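Local coordinates for protein S-adenosylmethionine:2-demethylmenaquinone methyltransferase (Geobacillus kaustophilus, PDB 2PCN) that is of unknown function but belongs to the RraA-like family, folding as a compact alpha/beta subunit that assembles into a trimer, at residues A[28-33]-A[87-92]; A[51-56]-A[123-128]; A[134-139]-A[149-154]. One frame throughout, in Å; residues are numbered along the deposited sequence.

Contact 1 (A[28-33]-A[87-92]); sequences RMFSGP and GVIIHG
F30 lays its ring against the start of strand 87-90, where it meets G87 and I89. The strand segments 30-33 and 87-90 run at 90° to each other, with axes 7.9 Å apart at closest, so a side chain has to span the gap. F30 does this with its ring carbon CG set between the backbone N and the carbonyl carbon (chi1 60°), a rotation that swings the ring over toward the other strand. I89 comes to the rim of that ring, near its plane: I89 CG1 is 3.9 Å from F30 CE1 and 4.0 Å from F30 CZ. The I89 methylene is brought there because CG1 sits beside its own backbone N, anti to the carbonyl carbon (chi1 -64°). Farther back on the same ring, F30 CD1 rests 4.0 Å from G87 CA, bare main chain with no CB in between, approached obliquely. All of this is buried and apolar. I89 also packs on V58 and V142, while the backbones of P33 and G87 bond to V58 and L59. Strand 58-62 thus lies between the two strands, pairing parallel with each, in a mixed sheet consistent with the swivelling beta/beta/alpha fold of RraA-like proteins.

Contact 2 (A[51-56]-A[123-128]); sequences ETVPPG and GARDVV
The two backbones stay well apart, V53 CA and D126 CA being their nearest pair at 10.6 Å, and a single arginine bridges the distance. In this RraA-like alpha/beta fold it ties helix 44-52 to strand 124-125, which pairs antiparallel with strand 30-38. R125 points toward the helix and reaches it with a chain that bends at chi3 (57°), and it also packs on L45 and A49 of that helix. Its guanidinium meets T52 OG1 with both terminal nitrogens, like a fork closing on one oxygen. The better bond is from R125 NH2 to T52 OG1, 3.0 Å long and bent to 133°. The oxygen sits by the guanidinium edge but is tilted 28° out of its plane. R125 NH1 adds a weak bond at 3.2 Å to the same T52 OG1. That hydroxyl is also hydrogen-bonded to the carbonyl of E48, one turn back in the helix, so it links the arginine to the helix backbone. V53, buried and packed on A35 and L85, touches the arginine obliquely, with V53 CG1 4.0 Å from R125 NH2.

Contact 3 (A[134-139]-A[149-154]); sequences VRWEPG and VVVANK
V134 and W136 bear down on V149 and V151 from the second strand of the beta-hairpin 129-131/134-136, which covers strand 148-152 of the main sheet of this RraA-like fold. On the far side of strand 148-152, V150 packs on P114 of a second subunit. The strand segments are inclined at 58°, their axes 8.6 Å apart. First along the chain, V134 points toward the opposing strand and sets CG1 4.1 Å from V151 CG2. The same V134 CG1 lies 3.6 Å above one face of the W136 indole, offset toward its rim. W136 follows, CG beside its backbone N (chi1 -46°), and its six-membered ring reaches across at about a right angle to both valines. W136 CZ3 is 3.6 Å from V151 CG2, an oblique contact, whereas V149 CG1 comes to the ring edge, 4.0 Å from W136 CH2. The indole is pinned within the hairpin: W136 NE1 bonds to the carbonyl of F131, whose ring stacks on it. Next in sequence, E137 OE2 takes R135 NE in the guanidinium plane, in a salt bridge of 3.2 Å whose hydrogen bond is weak.

Overall arrangement
Contact 1 is the innermost, with its centre about 3 Å from that of the chain; contacts 2 and 3 have theirs about 11 Å out. Even so, contact 3 is as buried and apolar as contact 1, while contact 2 is partly open and depends on a charged side chain meeting a hydroxyl. All three reach the same mixed sheet: contact 1 through strands 30-38 and 87-90, contact 2 through strand 124-125 beside 30-38, contact 3 through strand 148-152. They also touch one another. I89 CD1 of contact 1 lies 4.2 Å from V149 CG1 of contact 3. V128 CG1 of contact 2 packs 3.5 Å from R135 CG of contact 3.

Contact 1 (A[28-33]-A[87-92])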
# COMPACT_ATOMS: atom_id res chain seq x y z
N ARG A 28 5.96 -11.14 -9.64
CA ARG A 28 4.93 -11.06 -8.62
C ARG A 28 4.55 -12.46 -8.14
O ARG A 28 4.01 -12.63 -7.06
CB ARG A 28 3.72 -10.33 -9.19
CG ARG A 28 4.09 -8.95 -9.73
CD ARG A 28 2.91 -8.21 -10.34
NE ARG A 28 3.33 -6.93 -10.90
CZ ARG A 28 2.52 -6.06 -11.48
NH1 ARG A 28 1.22 -6.32 -11.59
NH2 ARG A 28 3.00 -4.92 -11.96
N MET A 29 4.87 -13.46 -8.96
CA MET A 29 4.57 -14.84 -8.62
C MET A 29 5.86 -15.66 -8.64
O MET A 29 6.62 -15.60 -9.60
CB MET A 29 3.58 -15.42 -9.63
CG MET A 29 3.25 -16.88 -9.41
SD MET A 29 2.10 -17.49 -10.66
CE MET A 29 0.54 -16.98 -9.95
N PHE A 30 6.11 -16.40 -7.56
CA PHE A 30 7.30 -17.23 -7.48
C PHE A 30 7.13 -18.32 -6.43
O PHE A 30 6.30 -18.19 -5.53
CB PHE A 30 8.54 -16.37 -7.18
CG PHE A 30 8.46 -15.60 -5.88
CD1 PHE A 30 9.08 -16.08 -4.73
CD2 PHE A 30 7.76 -14.40 -5.81
CE1 PHE A 30 9.02 -15.37 -3.53
CE2 PHE A 30 7.69 -13.68 -4.62
CZ PHE A 30 8.32 -14.17 -3.48
N SER A 31 7.88 -19.40 -6.57
CA SER A 31 7.78 -20.51 -5.64
C SER A 31 9.01 -21.41 -5.73
O SER A 31 9.80 -21.30 -6.66
CB SER A 31 6.53 -21.33 -5.94
OG SER A 31 6.63 -21.94 -7.23
N GLY A 32 9.15 -22.30 -4.75
CA GLY A 32 10.29 -23.20 -4.74
C GLY A 32 10.63 -23.67 -3.34
O GLY A 32 10.01 -23.25 -2.37
N PRO A 33 11.64 -24.55 -3.21
CA PRO A 33 12.07 -25.08 -1.91
C PRO A 33 12.61 -23.97 -1.02
O PRO A 33 13.33 -23.09 -1.46
CB PRO A 33 13.14 -26.09 -2.30
CG PRO A 33 13.76 -25.46 -3.50
CD PRO A 33 12.55 -24.99 -4.28
N GLY A 87 13.33 -16.47 -5.42
CA GLY A 87 12.98 -15.23 -4.76
C GLY A 87 13.37 -15.18 -3.30
O GLY A 87 14.00 -16.11 -2.78
N VAL A 88 13.01 -14.09 -2.64
CA VAL A 88 13.31 -13.90 -1.22
C VAL A 88 12.06 -13.36 -0.51
O VAL A 88 11.36 -12.51 -1.05
CB VAL A 88 14.46 -12.89 -1.02
CG1 VAL A 88 14.87 -12.85 0.45
CG2 VAL A 88 15.65 -13.25 -1.91
N ILE A 89 11.79 -13.88 0.68
CA ILE A 89 10.66 -13.44 1.49
C ILE A 89 11.27 -12.98 2.80
O ILE A 89 11.91 -13.77 3.51
CB ILE A 89 9.66 -14.59 1.74
CG1 ILE A 89 9.06 -15.04 0.40
CG2 ILE A 89 8.56 -14.12 2.69
CD1 ILE A 89 8.18 -16.27 0.49
N ILE A 90 11.07 -11.71 3.14
CA ILE A 90 11.69 -11.15 4.33
C ILE A 90 10.75 -10.57 5.38
O ILE A 90 9.96 -9.66 5.10
CB ILE A 90 12.68 -10.03 3.93
CG1 ILE A 90 13.57 -10.51 2.78
CG2 ILE A 90 13.53 -9.62 5.13
CD1 ILE A 90 14.51 -9.47 2.24
N HIS A 91 10.84 -11.10 6.60
CA HIS A 91 10.05 -10.58 7.70
C HIS A 91 10.94 -9.45 8.21
O HIS A 91 11.63 -9.57 9.23
CB HIS A 91 9.84 -11.64 8.78
CG HIS A 91 9.05 -11.17 9.96
ND1 HIS A 91 8.06 -10.22 9.85
CD2 HIS A 91 9.09 -11.53 11.26
CE1 HIS A 91 7.52 -10.01 11.05
NE2 HIS A 91 8.13 -10.79 11.92
N GLY A 92 10.94 -8.36 7.44
CA GLY A 92 11.76 -7.20 7.73
C GLY A 92 11.74 -6.28 6.52
O GLY A 92 10.88 -6.43 5.64

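Contact 2 (A[51-56]-A[123-128])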
# COMPACT_ATOMS: atom_id res chain seq x y z
N GLU A 51 24.55 -16.68 -1.70
CA GLU A 51 25.71 -17.07 -2.49
C GLU A 51 25.91 -18.59 -2.52
O GLU A 51 26.72 -19.08 -3.30
CB GLU A 51 26.98 -16.42 -1.94
CG GLU A 51 26.90 -14.91 -1.79
CD GLU A 51 28.14 -14.32 -1.14
OE1 GLU A 51 28.61 -14.88 -0.13
OE2 GLU A 51 28.65 -13.30 -1.64
N THR A 52 25.16 -19.32 -1.70
CA THR A 52 25.33 -20.77 -1.63
C THR A 52 24.12 -21.68 -1.86
O THR A 52 24.31 -22.84 -2.23
CB THR A 52 25.95 -21.16 -0.28
OG1 THR A 52 25.09 -20.74 0.78
CG2 THR A 52 27.32 -20.50 -0.12
N VAL A 53 22.90 -21.20 -1.65
CA VAL A 53 21.74 -22.07 -1.85
C VAL A 53 21.56 -22.51 -3.31
O VAL A 53 21.99 -21.82 -4.24
CB VAL A 53 20.43 -21.40 -1.36
CG1 VAL A 53 20.53 -21.11 0.13
CG2 VAL A 53 20.15 -20.12 -2.14
N PRO A 54 20.93 -23.68 -3.53
CA PRO A 54 20.70 -24.22 -4.87
C PRO A 54 19.80 -23.34 -5.73
O PRO A 54 18.98 -22.58 -5.22
CB PRO A 54 20.04 -25.57 -4.59
CG PRO A 54 20.56 -25.94 -3.24
CD PRO A 54 20.48 -24.63 -2.50
N PRO A 55 19.94 -23.44 -7.06
CA PRO A 55 19.12 -22.64 -7.97
C PRO A 55 17.65 -23.01 -7.76
O PRO A 55 17.33 -24.16 -7.46
CB PRO A 55 19.61 -23.07 -9.36
CG PRO A 55 21.05 -23.44 -9.10
CD PRO A 55 20.94 -24.22 -7.81
N GLY A 56 16.75 -22.03 -7.90
CA GLY A 56 15.34 -22.30 -7.72
C GLY A 56 14.85 -22.12 -6.29
O GLY A 56 13.65 -22.14 -6.03
N GLY A 123 23.19 -14.56 14.07
CA GLY A 123 22.02 -15.21 13.51
C GLY A 123 22.33 -16.65 13.13
O GLY A 123 23.41 -17.15 13.45
N ALA A 124 21.41 -17.32 12.46
CA ALA A 124 21.63 -18.70 12.06
C ALA A 124 20.90 -19.08 10.78
O ALA A 124 19.83 -18.55 10.48
CB ALA A 124 21.21 -19.64 13.19
N ARG A 125 21.48 -20.01 10.03
CA ARG A 125 20.87 -20.50 8.80
C ARG A 125 20.32 -21.90 9.05
O ARG A 125 20.70 -22.56 10.03
CB ARG A 125 21.91 -20.57 7.67
CG ARG A 125 22.43 -19.23 7.17
CD ARG A 125 23.50 -19.43 6.11
NE ARG A 125 23.02 -20.24 4.99
CZ ARG A 125 23.79 -20.68 4.00
NH1 ARG A 125 25.08 -20.40 3.98
NH2 ARG A 125 23.26 -21.42 3.03
N ASP A 126 19.42 -22.33 8.18
CA ASP A 126 18.83 -23.66 8.24
C ASP A 126 18.11 -24.04 9.54
O ASP A 126 18.11 -25.21 9.92
CB ASP A 126 19.90 -24.71 7.94
CG ASP A 126 20.71 -24.37 6.69
OD1 ASP A 126 20.09 -24.06 5.65
OD2 ASP A 126 21.95 -24.43 6.75
N VAL A 127 17.52 -23.06 10.21
CA VAL A 127 16.77 -23.32 11.43
C VAL A 127 15.29 -23.13 11.11
O VAL A 127 14.94 -22.59 10.06
CB VAL A 127 17.16 -22.35 12.57
CG1 VAL A 127 18.61 -22.57 12.98
CG2 VAL A 127 16.94 -20.91 12.14
N VAL A 128 14.42 -23.59 12.00
CA VAL A 128 12.99 -23.44 11.79
C VAL A 128 12.60 -22.02 12.18
O VAL A 128 12.94 -21.54 13.26
CB VAL A 128 12.19 -24.44 12.65
CG1 VAL A 128 10.70 -24.20 12.47
CG2 VAL A 128 12.55 -25.86 12.26

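Contact 3 (A[134-139]-A[149-154])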
# COMPACT_ATOMS: atom_id res chain seq x y z
N VAL A 134 3.09 -18.86 10.76
CA VAL A 134 3.56 -20.00 9.99
C VAL A 134 4.90 -20.54 10.49
O VAL A 134 5.74 -19.79 10.97
CB VAL A 134 3.72 -19.62 8.48
CG1 VAL A 134 4.44 -20.73 7.71
CG2 VAL A 134 2.35 -19.37 7.87
N ARG A 135 5.07 -21.85 10.39
CA ARG A 135 6.31 -22.50 10.79
C ARG A 135 7.03 -22.78 9.47
O ARG A 135 6.57 -23.59 8.67
CB ARG A 135 6.01 -23.82 11.52
CG ARG A 135 7.23 -24.57 12.03
CD ARG A 135 6.85 -25.98 12.45
NE ARG A 135 7.96 -26.73 13.02
CZ ARG A 135 8.50 -26.48 14.21
NH1 ARG A 135 8.03 -25.49 14.96
NH2 ARG A 135 9.51 -27.22 14.65
N TRP A 136 8.15 -22.10 9.25
CA TRP A 136 8.92 -22.25 8.02
C TRP A 136 10.09 -23.21 8.22
O TRP A 136 11.07 -22.87 8.89
CB TRP A 136 9.46 -20.88 7.57
CG TRP A 136 8.43 -19.78 7.62
CD1 TRP A 136 7.93 -19.17 8.73
CD2 TRP A 136 7.78 -19.17 6.50
NE1 TRP A 136 7.01 -18.21 8.37
CE2 TRP A 136 6.90 -18.19 7.01
CE3 TRP A 136 7.86 -19.35 5.11
CZ2 TRP A 136 6.10 -17.39 6.18
CZ3 TRP A 136 7.07 -18.55 4.28
CH2 TRP A 136 6.20 -17.59 4.82
N GLU A 137 10.00 -24.39 7.62
CA GLU A 137 11.03 -25.41 7.75
C GLU A 137 11.90 -25.59 6.52
O GLU A 137 11.42 -25.51 5.39
CB GLU A 137 10.39 -26.77 8.08
CG GLU A 137 9.71 -26.84 9.44
CD GLU A 137 9.07 -28.19 9.69
OE1 GLU A 137 9.73 -29.22 9.43
OE2 GLU A 137 7.91 -28.23 10.16
N PRO A 138 13.21 -25.82 6.71
CA PRO A 138 14.10 -26.01 5.57
C PRO A 138 13.61 -27.21 4.76
O PRO A 138 13.21 -28.22 5.33
CB PRO A 138 15.45 -26.28 6.23
CG PRO A 138 15.37 -25.48 7.49
CD PRO A 138 13.97 -25.78 7.97
N GLY A 139 13.63 -27.09 3.44
CA GLY A 139 13.17 -28.20 2.61
C GLY A 139 11.70 -28.12 2.27
O GLY A 139 11.24 -28.80 1.35
N VAL A 149 0.79 -15.90 0.44
CA VAL A 149 1.89 -16.85 0.52
C VAL A 149 1.44 -18.09 1.29
O VAL A 149 0.90 -17.98 2.39
CB VAL A 149 3.10 -16.23 1.25
CG1 VAL A 149 4.23 -17.24 1.35
CG2 VAL A 149 3.55 -14.97 0.51
N VAL A 150 1.67 -19.26 0.71
CA VAL A 150 1.30 -20.52 1.35
C VAL A 150 2.50 -21.46 1.37
O VAL A 150 3.32 -21.46 0.45
CB VAL A 150 0.11 -21.19 0.63
CG1 VAL A 150 -1.08 -20.25 0.63
CG2 VAL A 150 0.50 -21.57 -0.80
N VAL A 151 2.58 -22.27 2.41
CA VAL A 151 3.69 -23.21 2.58
C VAL A 151 3.23 -24.66 2.72
O VAL A 151 2.32 -24.96 3.49
CB VAL A 151 4.51 -22.84 3.84
CG1 VAL A 151 5.65 -23.82 4.02
CG2 VAL A 151 5.03 -21.42 3.71
N ALA A 152 3.87 -25.55 1.97
CA ALA A 152 3.56 -26.97 2.01
C ALA A 152 4.83 -27.70 2.46
O ALA A 152 5.93 -27.18 2.29
CB ALA A 152 3.13 -27.47 0.64
N ASN A 153 4.69 -28.88 3.04
CA ASN A 153 5.86 -29.62 3.50
C ASN A 153 6.55 -30.40 2.40
O ASN A 153 7.49 -31.16 2.65
CB ASN A 153 5.48 -30.55 4.66
CG ASN A 153 5.21 -29.80 5.95
OD1 ASN A 153 4.87 -30.40 6.97
ND2 ASN A 153 5.36 -28.48 5.91
N LYS A 154 6.09 -30.22 1.17
CA LYS A 154 6.68 -30.90 0.01
C LYS A 154 6.14 -30.32 -1.29
O LYS A 154 5.16 -29.58 -1.29
CB LYS A 154 6.41 -32.41 0.08
CG LYS A 154 4.96 -32.80 0.35
CD LYS A 154 4.06 -32.57 -0.85
CE LYS A 154 2.66 -33.11 -0.59
NZ LYS A 154 2.03 -32.47 0.60